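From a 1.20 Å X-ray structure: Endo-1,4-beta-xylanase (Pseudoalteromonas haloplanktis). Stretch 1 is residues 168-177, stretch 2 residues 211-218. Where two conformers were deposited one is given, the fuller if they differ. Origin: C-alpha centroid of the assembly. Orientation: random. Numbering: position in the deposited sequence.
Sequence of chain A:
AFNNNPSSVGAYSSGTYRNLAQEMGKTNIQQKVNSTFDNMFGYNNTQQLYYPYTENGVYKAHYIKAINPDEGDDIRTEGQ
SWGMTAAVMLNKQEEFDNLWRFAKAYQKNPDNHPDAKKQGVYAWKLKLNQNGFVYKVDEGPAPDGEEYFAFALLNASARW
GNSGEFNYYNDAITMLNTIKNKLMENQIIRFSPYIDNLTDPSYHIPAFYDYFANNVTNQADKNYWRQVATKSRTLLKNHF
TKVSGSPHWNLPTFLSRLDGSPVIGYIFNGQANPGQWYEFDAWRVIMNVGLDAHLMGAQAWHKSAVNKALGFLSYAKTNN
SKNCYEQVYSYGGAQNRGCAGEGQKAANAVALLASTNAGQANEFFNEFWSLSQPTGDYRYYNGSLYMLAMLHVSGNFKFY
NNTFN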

# COMPACT_ATOMS: atom_id res chain seq x y z
N TYR A 168 -18.64 10.83 1.77
CA TYR A 168 -17.28 10.40 1.70
C TYR A 168 -16.35 11.40 2.34
O TYR A 168 -15.36 11.02 3.01
CB TYR A 168 -16.83 10.15 0.28
CG TYR A 168 -17.65 9.19 -0.54
CD1 TYR A 168 -17.66 7.81 -0.28
CD2 TYR A 168 -18.40 9.64 -1.61
CE1 TYR A 168 -18.36 6.95 -1.08
CE2 TYR A 168 -19.11 8.77 -2.41
CZ TYR A 168 -19.11 7.42 -2.14
OH TYR A 168 -19.85 6.58 -2.94
N TYR A 169 -16.59 12.69 2.09
CA TYR A 169 -15.70 13.72 2.58
C TYR A 169 -15.69 13.73 4.10
O TYR A 169 -14.62 13.77 4.73
CB TYR A 169 -16.10 15.09 2.02
CG TYR A 169 -15.07 16.14 2.37
CD1 TYR A 169 -13.87 16.19 1.71
CD2 TYR A 169 -15.26 17.03 3.40
CE1 TYR A 169 -12.87 17.11 2.07
CE2 TYR A 169 -14.31 17.93 3.77
CZ TYR A 169 -13.11 17.98 3.09
OH TYR A 169 -12.14 18.89 3.50
N ASN A 170 -16.87 13.73 4.73
CA ASN A 170 -16.91 13.72 6.16
C ASN A 170 -16.24 12.46 6.72
O ASN A 170 -15.53 12.51 7.74
CB ASN A 170 -18.36 13.77 6.70
N ASP A 171 -16.47 11.32 6.07
CA ASP A 171 -15.83 10.09 6.50
C ASP A 171 -14.30 10.21 6.38
O ASP A 171 -13.56 9.72 7.25
CB ASP A 171 -16.34 8.90 5.74
CG ASP A 171 -17.75 8.49 6.09
OD1 ASP A 171 -18.27 8.97 7.11
OD2 ASP A 171 -18.37 7.70 5.37
N ALA A 172 -13.82 10.86 5.32
CA ALA A 172 -12.39 11.01 5.14
C ALA A 172 -11.77 11.91 6.20
O ALA A 172 -10.69 11.61 6.72
CB ALA A 172 -12.10 11.63 3.79
N ILE A 173 -12.42 13.03 6.53
CA ILE A 173 -11.90 13.94 7.52
C ILE A 173 -11.89 13.27 8.89
O ILE A 173 -10.95 13.44 9.67
CB ILE A 173 -12.64 15.29 7.54
CG1 ILE A 173 -12.50 15.96 6.16
CG2 ILE A 173 -12.21 16.15 8.69
CD1 ILE A 173 -11.17 16.18 5.71
N THR A 174 -12.92 12.47 9.21
CA THR A 174 -12.93 11.70 10.42
C THR A 174 -11.73 10.76 10.45
O THR A 174 -11.05 10.63 11.49
CB THR A 174 -14.25 10.93 10.52
OG1 THR A 174 -15.32 11.88 10.62
CG2 THR A 174 -14.28 10.02 11.74
N MET A 175 -11.47 10.08 9.35
CA MET A 175 -10.33 9.17 9.26
C MET A 175 -9.01 9.90 9.46
O MET A 175 -8.14 9.43 10.19
CB MET A 175 -10.35 8.45 7.90
CG MET A 175 -9.40 7.29 7.81
SD MET A 175 -9.84 5.85 8.84
CE MET A 175 -11.40 5.40 8.07
N LEU A 176 -8.83 11.06 8.83
CA LEU A 176 -7.60 11.85 9.02
C LEU A 176 -7.43 12.25 10.49
O LEU A 176 -6.32 12.21 11.02
CB LEU A 176 -7.61 13.09 8.13
CG LEU A 176 -7.48 12.85 6.65
CD1 LEU A 176 -7.52 14.21 5.93
CD2 LEU A 176 -6.19 12.14 6.29
N ASN A 177 -8.54 12.65 11.11
CA ASN A 177 -8.41 13.02 12.55
C ASN A 177 -8.03 11.83 13.39
O ASN A 177 -7.24 11.96 14.32
CB ASN A 177 -9.74 13.62 13.00
CG ASN A 177 -9.94 15.04 12.49
OD1 ASN A 177 -9.06 15.65 11.98
ND2 ASN A 177 -11.18 15.48 12.55
N TYR A 211 -1.46 15.29 -0.60
CA TYR A 211 -2.85 15.29 -1.04
C TYR A 211 -3.79 15.58 0.15
O TYR A 211 -4.72 16.39 0.02
CB TYR A 211 -3.14 13.90 -1.66
CG TYR A 211 -4.55 13.68 -2.10
CD1 TYR A 211 -5.07 14.27 -3.22
CD2 TYR A 211 -5.39 12.84 -1.38
CE1 TYR A 211 -6.40 14.06 -3.61
CE2 TYR A 211 -6.68 12.57 -1.80
CZ TYR A 211 -7.21 13.22 -2.88
OH TYR A 211 -8.53 13.01 -3.19
N PHE A 212 -3.55 14.98 1.30
CA PHE A 212 -4.37 15.27 2.46
C PHE A 212 -4.33 16.79 2.76
O PHE A 212 -5.36 17.41 3.00
CB PHE A 212 -3.90 14.53 3.68
CG PHE A 212 -3.95 13.00 3.61
CD1 PHE A 212 -4.72 12.34 2.71
CD2 PHE A 212 -3.26 12.25 4.52
CE1 PHE A 212 -4.78 10.95 2.69
CE2 PHE A 212 -3.29 10.88 4.52
CZ PHE A 212 -4.06 10.21 3.59
N ALA A 213 -3.14 17.36 2.75
CA ALA A 213 -2.98 18.79 3.05
C ALA A 213 -3.84 19.67 2.14
O ALA A 213 -4.38 20.67 2.59
CB ALA A 213 -1.51 19.19 2.91
N ASN A 214 -3.93 19.30 0.87
CA ASN A 214 -4.70 20.06 -0.09
C ASN A 214 -6.20 19.82 -0.04
O ASN A 214 -6.95 20.45 -0.77
CB ASN A 214 -4.18 19.81 -1.49
CG ASN A 214 -2.83 20.42 -1.73
OD1 ASN A 214 -2.38 21.31 -0.96
ND2 ASN A 214 -2.16 19.95 -2.76
N ASN A 215 -6.63 18.88 0.79
CA ASN A 215 -8.03 18.47 0.86
C ASN A 215 -8.67 18.65 2.21
O ASN A 215 -9.81 18.26 2.39
CB ASN A 215 -8.19 17.04 0.32
CG ASN A 215 -8.12 17.01 -1.18
OD1 ASN A 215 -9.17 17.15 -1.83
ND2 ASN A 215 -6.93 16.89 -1.77
N VAL A 216 -7.96 19.28 3.15
CA VAL A 216 -8.55 19.66 4.45
C VAL A 216 -8.98 21.15 4.31
O VAL A 216 -8.52 21.82 3.49
CB VAL A 216 -7.61 19.38 5.60
CG1 VAL A 216 -7.43 17.89 5.76
CG2 VAL A 216 -6.29 20.12 5.48
N THR A 217 -9.76 21.62 5.27
CA THR A 217 -10.27 23.00 5.13
C THR A 217 -9.98 23.86 6.30
O THR A 217 -10.75 24.78 6.49
CB THR A 217 -11.73 23.17 4.98
OG1 THR A 217 -12.29 22.47 6.12
CG2 THR A 217 -12.26 22.55 3.61
N ASN A 218 -8.89 23.67 6.95
CA ASN A 218 -8.37 24.65 7.90
C ASN A 218 -6.85 24.72 7.76
O ASN A 218 -6.18 23.74 7.47
CB ASN A 218 -8.83 24.37 9.32
CG ASN A 218 -8.18 23.07 9.97
OD1 ASN A 218 -7.14 23.15 10.64
ND2 ASN A 218 -8.79 21.85 9.75

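The two stretches form a small, mostly apolar contact, 266 Å² of buried surface summed over both sides, in which one face of a helix meets the end of a second helix and the loop after it, fastened by a single hydrogen bond. The axes of helix 168-177 and the helix that holds Tyr211 and Phe212 run at 122° to each other and come no closer than 11.8 Å, so side chains must bridge the gap. Tyr169, Ile173 and Leu176, spaced four and three residues apart, recur on the same side of the first helix and supply all of its contacts.

At one end, Leu176 points toward the second stretch and sets CD2 over a face of the Phe212 ring, 3.5 Å from the ring centroid and 14° off the normal, a CH-pi contact. Leu176 CD1 lies 3.7 Å from Val216 CG1, which also takes Ile173 CD1 at 4.1 Å; these methyls continue the apolar patch from the helix into the loop.

The polar link lies at the other end. Tyr169, with chi1 in the t well, extends its hydroxyl so that OH donates to Asn215 O at 2.7 Å, while Thr217 CG2 sits 3.7 Å from Tyr169 OH. Asn215 ND2 bonds back to Tyr211 O at 2.9 Å, a nearly linear bond that ties its side chain to the helical backbone at Tyr211.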